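Local structure of TRNA (adenine(9)-n1)-methyltransferase (Sulfolobus acidocaldarius, 5A7Z) at residues V111-L116 with R211-L216. The protein catalyses the S-adenosyl-L-methionine-dependent methylation of N1 of adenosine 9 in tRNA, as an archaeal member of the Trm10 family of SPOUT methyltransferases. Numbering follows the deposited sequence.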
loop_
_atom_site.group_PDB
_atom_site.type_symbol
_atom_site.label_atom_id
_atom_site.label_comp_id
_atom_site.label_asym_id
_atom_site.label_seq_id
_atom_site.Cartn_x
_atom_site.Cartn_y
_atom_site.Cartn_z
ATOM N N VAL A 111 -4.743 -7.720 -0.717
ATOM C CA VAL A 111 -5.597 -8.510 -1.606
ATOM C C VAL A 111 -7.022 -8.201 -1.285
ATOM O O VAL A 111 -7.440 -8.331 -0.119
ATOM C CB VAL A 111 -5.332 -10.001 -1.404
ATOM C CG1 VAL A 111 -6.273 -10.828 -2.230
ATOM C CG2 VAL A 111 -3.883 -10.322 -1.767
ATOM N N ILE A 112 -7.746 -7.688 -2.267
ATOM C CA ILE A 112 -9.189 -7.507 -2.131
ATOM C C ILE A 112 -9.891 -8.703 -2.756
ATOM O O ILE A 112 -9.791 -8.942 -3.976
ATOM C CB ILE A 112 -9.692 -6.219 -2.817
ATOM C CG1 ILE A 112 -8.825 -5.010 -2.406
ATOM C CG2 ILE A 112 -11.161 -5.967 -2.474
ATOM C CD1 ILE A 112 -8.678 -4.871 -0.924
ATOM N N ASP A 113 -10.605 -9.447 -1.917
ATOM C CA ASP A 113 -11.249 -10.695 -2.354
ATOM C C ASP A 113 -12.695 -10.433 -2.742
ATOM O O ASP A 113 -13.579 -10.329 -1.898
ATOM C CB ASP A 113 -11.165 -11.742 -1.253
ATOM C CG ASP A 113 -11.597 -13.145 -1.716
ATOM O OD1 ASP A 113 -12.319 -13.293 -2.758
ATOM O OD2 ASP A 113 -11.225 -14.111 -0.998
ATOM N N LEU A 114 -12.929 -10.346 -4.038
ATOM C CA LEU A 114 -14.262 -10.098 -4.550
ATOM C C LEU A 114 -14.911 -11.361 -5.128
ATOM O O LEU A 114 -15.864 -11.271 -5.874
ATOM C CB LEU A 114 -14.202 -9.013 -5.622
ATOM C CG LEU A 114 -13.887 -7.584 -5.148
ATOM C CD1 LEU A 114 -14.166 -6.602 -6.279
ATOM C CD2 LEU A 114 -14.661 -7.194 -3.891
ATOM N N GLY A 115 -14.406 -12.534 -4.771
ATOM C CA GLY A 115 -15.112 -13.792 -5.048
ATOM C C GLY A 115 -16.604 -13.734 -4.713
ATOM O O GLY A 115 -17.399 -14.210 -5.459
ATOM N N LEU A 116 -16.969 -13.087 -3.611
ATOM C CA LEU A 116 -18.366 -13.016 -3.170
ATOM C C LEU A 116 -19.293 -12.063 -3.979
ATOM O O LEU A 116 -20.470 -11.967 -3.654
ATOM C CB LEU A 116 -18.430 -12.603 -1.674
ATOM C CG LEU A 116 -18.469 -11.089 -1.308
ATOM C CD1 LEU A 116 -18.819 -10.900 0.166
ATOM C CD2 LEU A 116 -17.180 -10.348 -1.641
ATOM N N ARG A 211 -14.151 -15.194 -0.364
ATOM C CA ARG A 211 -14.621 -16.395 -0.991
ATOM C C ARG A 211 -13.559 -17.069 -1.884
ATOM O O ARG A 211 -13.490 -18.279 -1.941
ATOM C CB ARG A 211 -15.831 -16.067 -1.847
ATOM C CG ARG A 211 -16.405 -17.281 -2.559
ATOM C CD ARG A 211 -17.033 -18.220 -1.551
ATOM N NE ARG A 211 -18.086 -19.080 -2.116
ATOM C CZ ARG A 211 -19.134 -19.525 -1.412
ATOM N NH1 ARG A 211 -19.289 -19.151 -0.135
ATOM N NH2 ARG A 211 -20.032 -20.334 -1.978
ATOM N N ALA A 212 -12.799 -16.296 -2.652
ATOM C CA ALA A 212 -11.838 -16.911 -3.582
ATOM C C ALA A 212 -10.648 -17.477 -2.788
ATOM O O ALA A 212 -10.047 -18.489 -3.157
ATOM C CB ALA A 212 -11.382 -15.919 -4.621
ATOM N N THR A 213 -10.380 -16.894 -1.637
ATOM C CA THR A 213 -9.347 -17.439 -0.780
ATOM C C THR A 213 -9.846 -18.666 0.026
ATOM O O THR A 213 -9.108 -19.621 0.221
ATOM C CB THR A 213 -8.721 -16.339 0.130
ATOM O OG1 THR A 213 -9.583 -16.039 1.238
ATOM C CG2 THR A 213 -8.485 -15.074 -0.670
ATOM N N GLU A 214 -11.100 -18.650 0.454
ATOM C CA GLU A 214 -11.732 -19.851 1.035
ATOM C C GLU A 214 -11.693 -21.034 0.071
ATOM O O GLU A 214 -11.445 -22.174 0.456
ATOM C CB GLU A 214 -13.165 -19.533 1.414
ATOM C CG GLU A 214 -14.018 -20.726 1.734
ATOM C CD GLU A 214 -15.470 -20.338 1.877
ATOM O OE1 GLU A 214 -15.766 -19.552 2.792
ATOM O OE2 GLU A 214 -16.298 -20.756 1.038
ATOM N N ARG A 215 -11.902 -20.742 -1.194
ATOM C CA ARG A 215 -11.867 -21.756 -2.213
ATOM C C ARG A 215 -10.474 -22.364 -2.344
ATOM O O ARG A 215 -10.330 -23.595 -2.458
ATOM C CB ARG A 215 -12.322 -21.166 -3.529
ATOM C CG ARG A 215 -12.111 -22.056 -4.742
ATOM C CD ARG A 215 -12.531 -21.339 -6.037
ATOM N NE ARG A 215 -13.606 -20.355 -5.827
ATOM C CZ ARG A 215 -13.560 -19.083 -6.240
ATOM N NH1 ARG A 215 -12.502 -18.609 -6.914
ATOM N NH2 ARG A 215 -14.582 -18.285 -5.989
ATOM N N LEU A 216 -9.448 -21.519 -2.317
ATOM C CA LEU A 216 -8.070 -22.016 -2.361
ATOM C C LEU A 216 -7.734 -22.873 -1.126
ATOM O O LEU A 216 -7.190 -23.956 -1.250
ATOM C CB LEU A 216 -7.077 -20.862 -2.451
ATOM C CG LEU A 216 -5.786 -21.290 -3.149
ATOM C CD1 LEU A 216 -6.001 -21.265 -4.655
ATOM C CD2 LEU A 216 -4.622 -20.404 -2.761
HETATM O O HOH W 1 -15.092 -12.526 -1.118
#
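Asp113 lays its carboxylate against the first turn of helix 211-220, against the backbone N-H groups of Ala212 and Thr213. Each oxygen takes one amide hydrogen of that turn. OD1 receives Ala212 N at 3.0 Å with its syn lone pair, while OD2 receives Thr213 N, also at 3.0 Å, from the syn side but 26° out of the carboxylate plane. OD1 has a second donor, Gly115 N (3.0 Å), which meets it nearly along the C-O axis and closes an Asx turn on Asp113. A chi1 of -170° swings CG of Asp113 away from its backbone N and brings the carboxylate up to the helix start, where the negative charge probably interacts favourably with the helix dipole. The strand 109-113 belongs to the mixed, largely parallel sheet of the SPOUT methyltransferase domain, bonded to strands 148-151 and 196-202, and its residues 111-113 run at 93° to the first turns of the helix, 211-216. An asparagine in place of Asp113 would probably cost one of the two helix amides its acceptor and weaken the charge interaction with the helix start. Beside the carboxylate, the methyl CB of Ala212 sits 3.4 Å from Asp113 OD1. Thr213 OG1 is hydrogen-bonded to Asp210 O, just before the helix. Gly115, with no CB, passes close to the helix start, its C 3.8 Å from Arg211 CB. One water bridges the two segments, hydrogen-bonded to Asp113 O and accepting from Leu116 N and Arg211 N.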